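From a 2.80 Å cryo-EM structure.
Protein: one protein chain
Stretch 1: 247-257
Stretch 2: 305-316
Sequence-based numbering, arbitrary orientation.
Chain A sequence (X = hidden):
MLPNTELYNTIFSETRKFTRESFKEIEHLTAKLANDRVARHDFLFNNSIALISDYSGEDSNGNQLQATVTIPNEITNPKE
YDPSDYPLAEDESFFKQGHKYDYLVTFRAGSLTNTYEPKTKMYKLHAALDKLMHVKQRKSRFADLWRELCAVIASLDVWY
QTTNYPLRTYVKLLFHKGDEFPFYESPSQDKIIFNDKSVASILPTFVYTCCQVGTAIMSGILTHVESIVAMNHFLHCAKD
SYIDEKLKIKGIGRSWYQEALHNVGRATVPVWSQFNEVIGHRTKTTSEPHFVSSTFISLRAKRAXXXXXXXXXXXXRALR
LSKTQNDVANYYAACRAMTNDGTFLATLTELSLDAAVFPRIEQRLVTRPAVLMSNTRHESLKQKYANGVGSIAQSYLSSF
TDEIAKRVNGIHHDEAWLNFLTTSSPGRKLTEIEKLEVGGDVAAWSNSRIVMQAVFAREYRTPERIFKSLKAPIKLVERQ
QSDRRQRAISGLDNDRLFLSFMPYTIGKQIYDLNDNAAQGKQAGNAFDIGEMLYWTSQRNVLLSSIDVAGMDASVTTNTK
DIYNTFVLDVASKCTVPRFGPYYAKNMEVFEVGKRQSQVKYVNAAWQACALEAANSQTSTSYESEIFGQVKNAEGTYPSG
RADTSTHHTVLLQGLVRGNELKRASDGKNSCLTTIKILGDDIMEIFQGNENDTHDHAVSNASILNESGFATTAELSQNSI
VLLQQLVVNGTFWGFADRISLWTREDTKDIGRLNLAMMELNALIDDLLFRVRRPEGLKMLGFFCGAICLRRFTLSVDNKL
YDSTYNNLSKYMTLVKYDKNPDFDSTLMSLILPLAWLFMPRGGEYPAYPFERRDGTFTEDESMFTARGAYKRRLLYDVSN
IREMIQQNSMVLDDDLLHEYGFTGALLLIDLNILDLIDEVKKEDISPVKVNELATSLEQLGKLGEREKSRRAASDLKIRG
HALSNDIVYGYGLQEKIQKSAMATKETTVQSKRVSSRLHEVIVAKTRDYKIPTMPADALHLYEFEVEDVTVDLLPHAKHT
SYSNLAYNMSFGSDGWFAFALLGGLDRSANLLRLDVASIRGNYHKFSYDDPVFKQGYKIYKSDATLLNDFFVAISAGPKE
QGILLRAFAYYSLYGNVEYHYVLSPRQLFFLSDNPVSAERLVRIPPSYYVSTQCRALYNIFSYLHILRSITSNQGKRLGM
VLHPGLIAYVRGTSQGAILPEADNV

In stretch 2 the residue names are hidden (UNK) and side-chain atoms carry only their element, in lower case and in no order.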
# COMPACT_ATOMS: atom_id res chain seq x y z
N LEU A 247 -19.76 13.26 -6.46
CA LEU A 247 -19.58 12.43 -5.28
C LEU A 247 -20.78 12.44 -4.35
O LEU A 247 -20.95 11.50 -3.57
CB LEU A 247 -18.34 12.88 -4.50
CG LEU A 247 -16.99 12.63 -5.15
CD1 LEU A 247 -15.89 13.26 -4.32
CD2 LEU A 247 -16.76 11.14 -5.30
N LYS A 248 -21.63 13.47 -4.41
CA LYS A 248 -22.73 13.52 -3.46
C LYS A 248 -23.90 12.63 -3.88
O LYS A 248 -24.62 12.12 -3.01
CB LYS A 248 -23.18 14.97 -3.26
CG LYS A 248 -24.07 15.17 -2.05
CD LYS A 248 -24.36 16.63 -1.79
CE LYS A 248 -25.66 17.05 -2.43
NZ LYS A 248 -25.52 17.39 -3.87
N ILE A 249 -24.11 12.41 -5.17
CA ILE A 249 -25.25 11.61 -5.61
C ILE A 249 -24.78 10.34 -6.33
O ILE A 249 -25.50 9.78 -7.15
CB ILE A 249 -26.21 12.44 -6.49
CG1 ILE A 249 -25.50 13.18 -7.62
CG2 ILE A 249 -26.95 13.44 -5.64
CD1 ILE A 249 -25.42 12.49 -8.97
N LYS A 250 -23.58 9.88 -5.98
CA LYS A 250 -22.96 8.75 -6.66
C LYS A 250 -23.68 7.44 -6.36
O LYS A 250 -23.70 6.54 -7.21
CB LYS A 250 -21.48 8.71 -6.26
CG LYS A 250 -20.59 7.66 -6.90
CD LYS A 250 -20.39 6.43 -6.03
CE LYS A 250 -19.74 6.81 -4.71
NZ LYS A 250 -18.38 7.38 -4.91
N GLY A 251 -24.28 7.30 -5.18
CA GLY A 251 -24.93 6.05 -4.82
C GLY A 251 -26.42 6.04 -5.05
O GLY A 251 -27.01 4.97 -5.24
N ILE A 252 -27.05 7.21 -5.01
CA ILE A 252 -28.49 7.32 -5.23
C ILE A 252 -28.84 6.97 -6.66
O ILE A 252 -29.82 6.25 -6.93
CB ILE A 252 -28.97 8.73 -4.85
CG1 ILE A 252 -28.79 8.98 -3.36
CG2 ILE A 252 -30.42 8.95 -5.21
CD1 ILE A 252 -29.00 10.42 -2.99
N GLY A 253 -28.04 7.43 -7.61
CA GLY A 253 -28.26 7.15 -9.01
C GLY A 253 -27.97 5.74 -9.46
O GLY A 253 -28.16 5.42 -10.64
N ARG A 254 -27.51 4.87 -8.56
CA ARG A 254 -27.21 3.48 -8.86
C ARG A 254 -28.09 2.49 -8.13
O ARG A 254 -28.43 1.46 -8.70
CB ARG A 254 -25.74 3.18 -8.52
CG ARG A 254 -24.71 3.75 -9.48
CD ARG A 254 -23.33 3.59 -8.88
NE ARG A 254 -22.24 3.89 -9.80
CZ ARG A 254 -21.74 5.10 -10.02
NH1 ARG A 254 -22.24 6.15 -9.39
NH2 ARG A 254 -20.75 5.25 -10.88
N SER A 255 -28.47 2.78 -6.89
CA SER A 255 -29.05 1.80 -5.97
C SER A 255 -30.53 1.50 -6.24
O SER A 255 -31.15 0.78 -5.46
CB SER A 255 -28.88 2.28 -4.53
OG SER A 255 -29.61 3.47 -4.30
N TRP A 256 -31.11 2.03 -7.32
CA TRP A 256 -32.49 1.77 -7.69
C TRP A 256 -32.71 0.38 -8.28
O TRP A 256 -33.87 -0.04 -8.42
CB TRP A 256 -32.95 2.83 -8.70
CG TRP A 256 -32.06 2.87 -9.90
CD1 TRP A 256 -30.95 3.63 -10.06
CD2 TRP A 256 -32.20 2.09 -11.10
NE1 TRP A 256 -30.38 3.38 -11.28
CE2 TRP A 256 -31.13 2.44 -11.93
CE3 TRP A 256 -33.12 1.14 -11.54
CZ2 TRP A 256 -30.95 1.86 -13.18
CZ3 TRP A 256 -32.94 0.57 -12.77
CH2 TRP A 256 -31.86 0.94 -13.58
N TYR A 257 -31.63 -0.32 -8.67
CA TYR A 257 -31.78 -1.52 -9.48
C TYR A 257 -32.38 -2.67 -8.68
O TYR A 257 -33.00 -3.55 -9.26
CB TYR A 257 -30.44 -1.95 -10.07
CG TYR A 257 -29.47 -2.59 -9.11
CD1 TYR A 257 -28.67 -1.81 -8.28
CD2 TYR A 257 -29.30 -3.97 -9.07
CE1 TYR A 257 -27.77 -2.39 -7.42
CE2 TYR A 257 -28.40 -4.56 -8.21
CZ TYR A 257 -27.64 -3.76 -7.38
OH TYR A 257 -26.74 -4.34 -6.52
N UNK A 305 -35.67 14.19 -3.97
CA UNK A 305 -35.18 15.49 -3.51
C UNK A 305 -33.75 15.80 -3.92
O UNK A 305 -33.36 16.97 -3.93
o UNK A 305 -35.45 15.64 0.72
c UNK A 305 -34.45 14.66 -1.20
c UNK A 305 -35.31 15.62 -1.99
o UNK A 305 -34.03 14.00 1.04
c UNK A 305 -34.65 14.78 0.29
N UNK A 306 -32.95 14.80 -4.28
CA UNK A 306 -31.54 15.04 -4.61
C UNK A 306 -31.25 15.12 -6.10
O UNK A 306 -30.41 15.93 -6.50
c UNK A 306 -30.66 13.95 -3.99
c UNK A 306 -28.86 15.28 -2.96
c UNK A 306 -29.91 14.24 -2.69
c UNK A 306 -30.82 14.73 -1.59
N UNK A 307 -31.87 14.31 -6.93
CA UNK A 307 -31.37 14.17 -8.29
C UNK A 307 -31.95 15.21 -9.24
O UNK A 307 -33.00 15.81 -9.00
c UNK A 307 -30.79 11.66 -8.25
c UNK A 307 -31.63 12.78 -8.85
c UNK A 307 -31.18 10.37 -8.88
c UNK A 307 -29.33 11.91 -8.50
N UNK A 308 -31.22 15.43 -10.33
CA UNK A 308 -31.70 16.22 -11.44
C UNK A 308 -32.90 15.53 -12.09
O UNK A 308 -32.81 14.34 -12.41
c UNK A 308 -31.35 19.21 -14.82
c UNK A 308 -30.54 16.39 -12.43
c UNK A 308 -30.81 17.15 -13.69
c UNK A 308 -31.14 18.50 -13.66
o UNK A 308 -31.40 19.26 -17.21
c UNK A 308 -30.84 17.25 -16.10
c UNK A 308 -30.64 16.55 -14.93
c UNK A 308 -31.20 18.57 -16.04
N UNK A 309 -34.02 16.24 -12.28
CA UNK A 309 -35.28 15.54 -12.59
C UNK A 309 -35.35 14.90 -13.96
O UNK A 309 -36.21 14.04 -14.16
c UNK A 309 -36.33 16.65 -12.45
c UNK A 309 -34.23 17.67 -12.05
c UNK A 309 -35.59 17.91 -12.63
N UNK A 310 -34.48 15.25 -14.90
CA UNK A 310 -34.40 14.48 -16.14
C UNK A 310 -33.80 13.10 -15.89
O UNK A 310 -34.30 12.09 -16.39
c UNK A 310 -33.53 14.58 -18.55
o UNK A 310 -32.05 16.35 -19.12
c UNK A 310 -32.67 15.35 -19.53
o UNK A 310 -32.60 14.95 -20.70
c UNK A 310 -33.59 15.24 -17.18
N UNK A 311 -32.74 13.05 -15.08
CA UNK A 311 -32.13 11.78 -14.72
C UNK A 311 -33.03 10.99 -13.78
O UNK A 311 -33.11 9.76 -13.88
c UNK A 311 -29.59 9.93 -14.68
c UNK A 311 -30.01 10.83 -13.71
c UNK A 311 -30.76 12.05 -14.10
c UNK A 311 -28.96 9.49 -12.04
c UNK A 311 -28.89 8.80 -14.32
c UNK A 311 -28.57 8.58 -13.00
c UNK A 311 -29.67 10.60 -12.39
N UNK A 312 -33.75 11.68 -12.89
CA UNK A 312 -34.74 11.02 -12.04
C UNK A 312 -35.89 10.45 -12.87
O UNK A 312 -36.40 9.36 -12.57
c UNK A 312 -36.03 11.35 -9.89
o UNK A 312 -36.07 10.12 -9.79
n UNK A 312 -36.66 12.15 -9.05
c UNK A 312 -35.27 12.02 -11.01
N UNK A 313 -36.29 11.16 -13.92
CA UNK A 313 -37.36 10.67 -14.77
C UNK A 313 -36.89 9.48 -15.60
O UNK A 313 -37.66 8.56 -15.87
c UNK A 313 -37.87 11.81 -15.65
c UNK A 313 -39.12 11.50 -16.45
o UNK A 313 -39.05 13.80 -17.07
o UNK A 313 -40.73 12.60 -17.83
c UNK A 313 -39.67 12.72 -17.17
N UNK A 314 -35.60 9.47 -15.98
CA UNK A 314 -35.03 8.30 -16.63
C UNK A 314 -35.00 7.09 -15.70
O UNK A 314 -35.25 5.96 -16.13
c UNK A 314 -33.62 8.61 -17.14
c UNK A 314 -31.98 6.70 -17.26
o UNK A 314 -31.19 4.30 -19.86
c UNK A 314 -32.97 7.46 -17.87
c UNK A 314 -32.75 6.09 -19.83
c UNK A 314 -31.78 5.35 -19.20
c UNK A 314 -31.39 5.65 -17.92
c UNK A 314 -33.34 7.13 -19.16
N UNK A 315 -34.70 7.32 -14.42
CA UNK A 315 -34.69 6.21 -13.46
C UNK A 315 -36.10 5.68 -13.23
O UNK A 315 -36.29 4.46 -13.14
c UNK A 315 -34.01 6.66 -12.15
c UNK A 315 -34.21 5.66 -11.02
c UNK A 315 -32.51 6.86 -12.38
c UNK A 315 -31.82 7.50 -11.23
N UNK A 316 -37.10 6.55 -13.17
CA UNK A 316 -38.48 6.06 -13.00
C UNK A 316 -38.96 5.33 -14.25
O UNK A 316 -39.71 4.35 -14.16
c UNK A 316 -39.42 7.21 -12.66
c UNK A 316 -39.12 7.80 -11.31
o UNK A 316 -38.74 7.09 -10.38
n UNK A 316 -39.32 9.10 -11.17

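Position 305 carries three carbons in a row, the third bearing two oxygens; it reaches nothing on stretch 1, and the unbranched acid is Glu305. Position 306 has four carbons, forked at the second, with CA-to-CB pointing toward stretch 1. The fork lies against Ile252 and one of its tips against Lys248 and Ile249: this is Leu306. Its CD1 sits 3.7 Å from Lys248 CE and 3.8 Å from Ile249 CG2, while its CG lies 3.9 Å from Ile252 CD1, so even the lysine contributes through its aliphatic part.

Position 307 repeats the four carbons forked at the second. CA-to-CB points sideways, yet the end of the chain comes nearer and meets Ile249, Ile252 and Gly253. It is Leu307, with CD2 3.7 Å from Ile249 CB and CD1 4.0 Å from Ile252 CG2.

Position 308 holds one carbon and a six-carbon ring bearing one oxygen, out of reach: Tyr308, at the N-cap position. At 309 three carbons close a ring onto the backbone N, out of reach of stretch 1, which makes Pro309, at the start of the helix. Position 310, three carbons ending in two oxygens and also out of reach, is Glu310, whose carboxylate is hydrogen-bonded elsewhere in the structure.

Position 311 shows one carbon and a bare six-carbon ring; CA-to-CB points toward stretch 1 and the ring meets Gly253: Phe311. Its edge meets the glycine, CE2 lying 3.9 Å from Gly253 CA. An ideal CB on that glycine would fall 3.0 Å from Phe311 CE2, a tight fit, so the close approach uses the absence of a side chain.

Position 312 has two carbons, the second carrying one oxygen and one nitrogen: Asn312, without contact. Position 313, three carbons and two terminal oxygens, is Glu313, exposed and remote. Position 314, one carbon and a six-carbon ring bearing one oxygen, makes no contact with stretch 1 and is Tyr314, its hydroxyl hydrogen-bonded elsewhere.

Position 315 has four carbons forked at the first, one arm two carbons long, and it meets Trp256 and Gly253: Ile315. Its CG2 lies 3.7 Å from Trp256 CG, over the ring face in a CH-pi contact, and its CD1 is 4.2 Å from Gly253 CA. Position 316, two carbons with one oxygen and one nitrogen, is Asn316, exposed and not in contact.

The contact works by apolar packing, with no hydrogen bond between the stretches. Leucines engage the isoleucines, while 311 and 315, one helical turn apart, both meet Gly253. Stretch 1 braces itself internally: Arg254 NH1 donates to Lys250 O at 2.7 Å, and Ser255 OG to Gly251 O at 3.1 Å.

Stretch 2 (305-316) ELLYPEFNEYIN
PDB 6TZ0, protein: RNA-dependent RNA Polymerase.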